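PDB 6V67: PD-1 Binding Miniprotein GR918.2 from Synthetic construct, which is a computationally designed, disulfide-rich miniprotein made to bind the immune checkpoint receptor PD-1, probably as a step toward a synthetic agonist. Local coordinates for residues C3-I8 against E21-F26; C7-Q12 against P35-E40. All coordinates share one frame; numbering follows the deposited sequence.

Contact 1. Residues C3-I8 against E21-F26; sequences CFCVCI and EQCKKF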
loop_
_atom_site.group_PDB
_atom_site.type_symbol
_atom_site.label_atom_id
_atom_site.label_comp_id
_atom_site.label_asym_id
_atom_site.label_seq_id
_atom_site.Cartn_x
_atom_site.Cartn_y
_atom_site.Cartn_z
ATOM N N CYS A 3 0.037 10.608 4.748
ATOM C CA CYS A 3 0.843 9.414 4.577
ATOM C C CYS A 3 0.989 9.064 3.105
ATOM O O CYS A 3 0.177 9.449 2.263
ATOM C CB CYS A 3 0.207 8.229 5.303
ATOM S SG CYS A 3 -0.056 8.475 7.049
ATOM N N PHE A 4 2.034 8.296 2.831
ATOM C CA PHE A 4 2.326 7.730 1.521
ATOM C C PHE A 4 2.477 6.230 1.690
ATOM O O PHE A 4 3.182 5.782 2.594
ATOM C CB PHE A 4 3.638 8.330 0.995
ATOM C CG PHE A 4 4.213 7.650 -0.235
ATOM C CD1 PHE A 4 3.600 7.754 -1.468
ATOM C CD2 PHE A 4 5.425 6.973 -0.156
ATOM C CE1 PHE A 4 4.172 7.167 -2.598
ATOM C CE2 PHE A 4 5.988 6.372 -1.283
ATOM C CZ PHE A 4 5.359 6.480 -2.498
ATOM N N CYS A 5 1.807 5.455 0.852
ATOM C CA CYS A 5 1.901 4.014 0.950
ATOM C C CYS A 5 1.949 3.395 -0.441
ATOM O O CYS A 5 1.506 3.983 -1.437
ATOM C CB CYS A 5 0.800 3.428 1.840
ATOM S SG CYS A 5 -0.862 4.047 1.522
ATOM N N VAL A 6 2.530 2.199 -0.489
ATOM C CA VAL A 6 2.961 1.570 -1.731
ATOM C C VAL A 6 2.626 0.088 -1.694
ATOM O O VAL A 6 2.812 -0.577 -0.671
ATOM C CB VAL A 6 4.492 1.723 -1.891
ATOM C CG1 VAL A 6 4.988 1.109 -3.184
ATOM C CG2 VAL A 6 4.935 3.161 -1.817
ATOM N N CYS A 7 2.205 -0.441 -2.842
ATOM C CA CYS A 7 1.939 -1.866 -3.043
ATOM C C CYS A 7 2.464 -2.221 -4.434
ATOM O O CYS A 7 1.817 -1.899 -5.434
ATOM C CB CYS A 7 0.444 -2.146 -2.940
ATOM S SG CYS A 7 -0.055 -3.879 -3.116
ATOM N N ILE A 8 3.622 -2.879 -4.498
ATOM C CA ILE A 8 4.279 -3.220 -5.761
ATOM C C ILE A 8 4.084 -4.699 -6.017
ATOM O O ILE A 8 4.494 -5.528 -5.201
ATOM C CB ILE A 8 5.784 -2.910 -5.720
ATOM C CG1 ILE A 8 6.067 -1.459 -5.345
ATOM C CG2 ILE A 8 6.466 -3.300 -7.032
ATOM C CD1 ILE A 8 5.396 -0.462 -6.181
ATOM N N GLU A 21 -5.409 6.133 8.351
ATOM C CA GLU A 21 -6.442 5.111 8.227
ATOM C C GLU A 21 -6.531 4.595 6.798
ATOM O O GLU A 21 -6.682 3.389 6.569
ATOM C CB GLU A 21 -7.788 5.655 8.687
ATOM C CG GLU A 21 -7.896 5.871 10.181
ATOM C CD GLU A 21 -7.055 7.050 10.692
ATOM O OE1 GLU A 21 -6.500 6.924 11.805
ATOM O OE2 GLU A 21 -6.953 8.096 9.992
ATOM N N GLN A 22 -6.450 5.501 5.829
ATOM C CA GLN A 22 -6.553 5.101 4.434
ATOM C C GLN A 22 -5.329 4.322 3.992
ATOM O O GLN A 22 -5.450 3.398 3.180
ATOM C CB GLN A 22 -6.789 6.325 3.552
ATOM C CG GLN A 22 -8.140 6.954 3.836
ATOM C CD GLN A 22 -8.279 8.363 3.309
ATOM O OE1 GLN A 22 -7.298 9.097 3.172
ATOM N NE2 GLN A 22 -9.511 8.759 3.018
ATOM N N CYS A 23 -4.141 4.678 4.497
ATOM C CA CYS A 23 -2.953 3.905 4.151
ATOM C C CYS A 23 -2.910 2.566 4.867
ATOM O O CYS A 23 -2.442 1.583 4.291
ATOM C CB CYS A 23 -1.663 4.700 4.340
ATOM S SG CYS A 23 -1.110 5.588 2.850
ATOM N N LYS A 24 -3.408 2.484 6.099
ATOM C CA LYS A 24 -3.544 1.168 6.721
ATOM C C LYS A 24 -4.489 0.286 5.911
ATOM O O LYS A 24 -4.216 -0.902 5.694
ATOM C CB LYS A 24 -4.044 1.294 8.162
ATOM C CG LYS A 24 -3.044 1.893 9.138
ATOM C CD LYS A 24 -3.713 2.194 10.467
ATOM C CE LYS A 24 -2.764 2.846 11.449
ATOM N NZ LYS A 24 -3.473 3.187 12.700
ATOM N N LYS A 25 -5.610 0.846 5.460
ATOM C CA LYS A 25 -6.544 0.067 4.656
ATOM C C LYS A 25 -5.888 -0.381 3.354
ATOM O O LYS A 25 -6.047 -1.529 2.929
ATOM C CB LYS A 25 -7.801 0.890 4.367
ATOM C CG LYS A 25 -8.863 0.106 3.622
ATOM N N PHE A 26 -5.118 0.509 2.739
ATOM C CA PHE A 26 -4.420 0.196 1.500
ATOM C C PHE A 26 -3.506 -1.005 1.677
ATOM O O PHE A 26 -3.480 -1.911 0.834
ATOM C CB PHE A 26 -3.638 1.435 1.078
ATOM C CG PHE A 26 -2.875 1.311 -0.208
ATOM C CD1 PHE A 26 -3.451 1.534 -1.436
ATOM C CD2 PHE A 26 -1.521 1.064 -0.153
ATOM C CE1 PHE A 26 -2.660 1.460 -2.592
ATOM C CE2 PHE A 26 -0.753 0.968 -1.258
ATOM C CZ PHE A 26 -1.301 1.181 -2.475
#
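The strand segment Cys3-Ile8 and the helix segment Glu21-Phe26 run almost parallel, their axes 7° apart and 8.2 Å from each other at the closest approach. This is helix-on-sheet packing in a small designed ββαβ fold, with a disulfide as its covalent centre. The alternation of the strand sends Cys3, Cys5 and Cys7 toward the helix, while Phe4 and Val6 point to the other side of the sheet. Cys5 SG is bonded to Cys23 SG at 2.0 Å, and the torsion about the S-S bond is -85°, close to the relaxed quarter turn. Cys5 SG sits between its backbone N and carbonyl carbon, the crowded position. Cys3 lies beside this bridge, its CB 3.8 Å from Cys23 SG. Cys3 and Cys7 have disulfides of their own, to Cys43 and Cys30.

One helical turn beyond Cys23, the Phe26 ring reaches toward the strand, with CG anti to the backbone N. Its CD2 is 3.5 Å from Cys5 SG. That sulfur approaches obliquely, 41° off the ring normal, in a sulfur-aromatic contact. The far part of the ring meets the backbone after Cys5 edge-on, with Val6 C close to the ring plane. No hydrogen bond crosses between the two segments, so the disulfide and apolar packing hold them together. An alanine in place of Phe26 would probably open a gap beside Val6 and Cys7 and take the ring from Cys5 SG. The Phe26 side chain also touches Arg16 of strand 12-18. Cys7 CB meets two neighbouring ring atoms, lying 3.7 Å from Phe26 CE2 and a little farther from CZ.

Contact 2. Residues C7-Q12 against P35-E40; sequences CITGPQ and PGAEVE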
loop_
_atom_site.group_PDB
_atom_site.type_symbol
_atom_site.label_atom_id
_atom_site.label_comp_id
_atom_site.label_asym_id
_atom_site.label_seq_id
_atom_site.Cartn_x
_atom_site.Cartn_y
_atom_site.Cartn_z
ATOM N N CYS A 7 2.205 -0.441 -2.842
ATOM C CA CYS A 7 1.939 -1.866 -3.043
ATOM C C CYS A 7 2.464 -2.221 -4.434
ATOM O O CYS A 7 1.817 -1.899 -5.434
ATOM C CB CYS A 7 0.444 -2.146 -2.940
ATOM S SG CYS A 7 -0.055 -3.879 -3.116
ATOM N N ILE A 8 3.622 -2.879 -4.498
ATOM C CA ILE A 8 4.279 -3.220 -5.761
ATOM C C ILE A 8 4.084 -4.699 -6.017
ATOM O O ILE A 8 4.494 -5.528 -5.201
ATOM C CB ILE A 8 5.784 -2.910 -5.720
ATOM C CG1 ILE A 8 6.067 -1.459 -5.345
ATOM C CG2 ILE A 8 6.466 -3.300 -7.032
ATOM C CD1 ILE A 8 5.396 -0.462 -6.181
ATOM N N THR A 9 3.522 -5.041 -7.178
ATOM C CA THR A 9 3.393 -6.429 -7.617
ATOM C C THR A 9 3.981 -6.530 -9.014
ATOM O O THR A 9 3.305 -6.317 -10.031
ATOM C CB THR A 9 1.972 -6.913 -7.590
ATOM O OG1 THR A 9 1.168 -6.019 -8.339
ATOM C CG2 THR A 9 1.473 -6.974 -6.200
ATOM N N GLY A 10 5.252 -6.880 -9.075
ATOM C CA GLY A 10 5.918 -6.973 -10.348
ATOM C C GLY A 10 5.831 -5.661 -11.107
ATOM O O GLY A 10 6.211 -4.613 -10.596
ATOM N N PRO A 11 5.324 -5.686 -12.340
ATOM C CA PRO A 11 5.258 -4.466 -13.150
ATOM C C PRO A 11 4.048 -3.596 -12.878
ATOM O O PRO A 11 3.888 -2.577 -13.555
ATOM C CB PRO A 11 5.207 -5.020 -14.581
ATOM C CG PRO A 11 4.452 -6.291 -14.419
ATOM C CD PRO A 11 4.873 -6.868 -13.094
ATOM N N GLN A 12 3.171 -3.977 -11.955
ATOM C CA GLN A 12 2.068 -3.132 -11.538
ATOM C C GLN A 12 2.445 -2.485 -10.217
ATOM O O GLN A 12 2.728 -3.179 -9.243
ATOM C CB GLN A 12 0.782 -3.927 -11.377
ATOM C CG GLN A 12 -0.375 -3.040 -10.995
ATOM C CD GLN A 12 -1.622 -3.821 -10.734
ATOM O OE1 GLN A 12 -2.328 -4.215 -11.653
ATOM N NE2 GLN A 12 -1.913 -4.043 -9.470
ATOM N N PRO A 35 -0.153 -11.379 -1.610
ATOM C CA PRO A 35 0.691 -11.842 -0.491
ATOM C C PRO A 35 2.173 -11.586 -0.666
ATOM O O PRO A 35 2.911 -11.540 0.328
ATOM C CB PRO A 35 0.409 -13.352 -0.440
ATOM C CG PRO A 35 -0.890 -13.543 -1.088
ATOM C CD PRO A 35 -1.042 -12.445 -2.104
ATOM N N GLY A 36 2.643 -11.460 -1.892
ATOM C CA GLY A 36 4.050 -11.259 -2.151
ATOM C C GLY A 36 4.463 -9.830 -2.428
ATOM O O GLY A 36 5.608 -9.605 -2.833
ATOM N N ALA A 37 3.581 -8.859 -2.226
ATOM C CA ALA A 37 3.870 -7.493 -2.647
ATOM C C ALA A 37 5.023 -6.891 -1.860
ATOM O O ALA A 37 5.235 -7.211 -0.689
ATOM C CB ALA A 37 2.650 -6.612 -2.423
ATOM N N GLU A 38 5.726 -5.960 -2.497
ATOM C CA GLU A 38 6.613 -5.060 -1.776
ATOM C C GLU A 38 5.781 -3.867 -1.323
ATOM O O GLU A 38 4.916 -3.379 -2.056
ATOM C CB GLU A 38 7.782 -4.610 -2.656
ATOM C CG GLU A 38 8.669 -5.748 -3.149
ATOM C CD GLU A 38 9.528 -6.383 -2.071
ATOM O OE1 GLU A 38 9.840 -5.735 -1.045
ATOM O OE2 GLU A 38 9.905 -7.556 -2.261
ATOM N N VAL A 39 5.997 -3.438 -0.081
ATOM C CA VAL A 39 5.118 -2.460 0.537
ATOM C C VAL A 39 5.919 -1.368 1.225
ATOM O O VAL A 39 7.082 -1.544 1.594
ATOM C CB VAL A 39 4.131 -3.097 1.533
ATOM C CG1 VAL A 39 3.262 -4.124 0.834
ATOM C CG2 VAL A 39 4.858 -3.720 2.714
ATOM N N GLU A 40 5.238 -0.256 1.485
ATOM C CA GLU A 40 5.785 0.855 2.252
ATOM C C GLU A 40 4.631 1.638 2.856
ATOM O O GLU A 40 3.573 1.751 2.241
ATOM C CB GLU A 40 6.582 1.807 1.347
ATOM C CG GLU A 40 7.229 2.963 2.070
ATOM C CD GLU A 40 8.282 3.640 1.219
ATOM O OE1 GLU A 40 9.121 2.920 0.642
ATOM O OE2 GLU A 40 8.261 4.879 1.109
#
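An antiparallel strand pairing in the three-stranded sheet joins Cys7 and Ile8 to Glu38 and Val39. Ile8 and Glu38 form a hydrogen-bonded pair. Ile8 N donates to Glu38 O at 2.8 Å, nearly straight at 171°. Glu38 N returns a more bent bond to Ile8 O at 3.0 Å. Both donors lie in the plane of the carbonyl they meet. On the same face of the sheet, Ile8 CB and Glu38 CB are 4.0 Å apart, and the ends of both side chains then lead away. Cys7 and Val39 make the adjoining non-hydrogen-bonded pair, with their side chains on the helix face. There Val39 touches Leu27 and Cys30 of helix 20-33.

Strand 3-9 is also the first arm of a β-hairpin: a type II' turn from Thr9 to Gln12 sends the chain back as strand 12-18. Gly10 has the positive phi (57°) that a type II' turn needs at its second residue, and a CB there would run into Pro11 CD. Ahead of strand 38-42, Ala37 CA makes a CA-H...O contact with Ile8 O at 3.3 Å. Ala37 CB also touches Ile8 O (3.5 Å) and faces Cys7 SG (3.9 Å) and Thr9 CG2 (4.0 Å).

Overall arrangement
From the N terminus, strand 3-9 enters both contacts and forms the middle of the sheet. The chain turns after Thr9, returns as strand 12-18 and passes into helix 20-33, where contact 1 closes the first loop. The helix then runs to the far end of the sheet. Contact 2 closes the longer loop as the chain enters strand 38-42. The two contacts share Cys7 and Ile8, and their centres lie about 12 Å apart. Their loops overlap and cross rather than nest. A probable hydrogen bond from Val6 to Glu40 joins them directly. Contact 1 ties the helix to the sheet, and contact 2 adds the last edge strand.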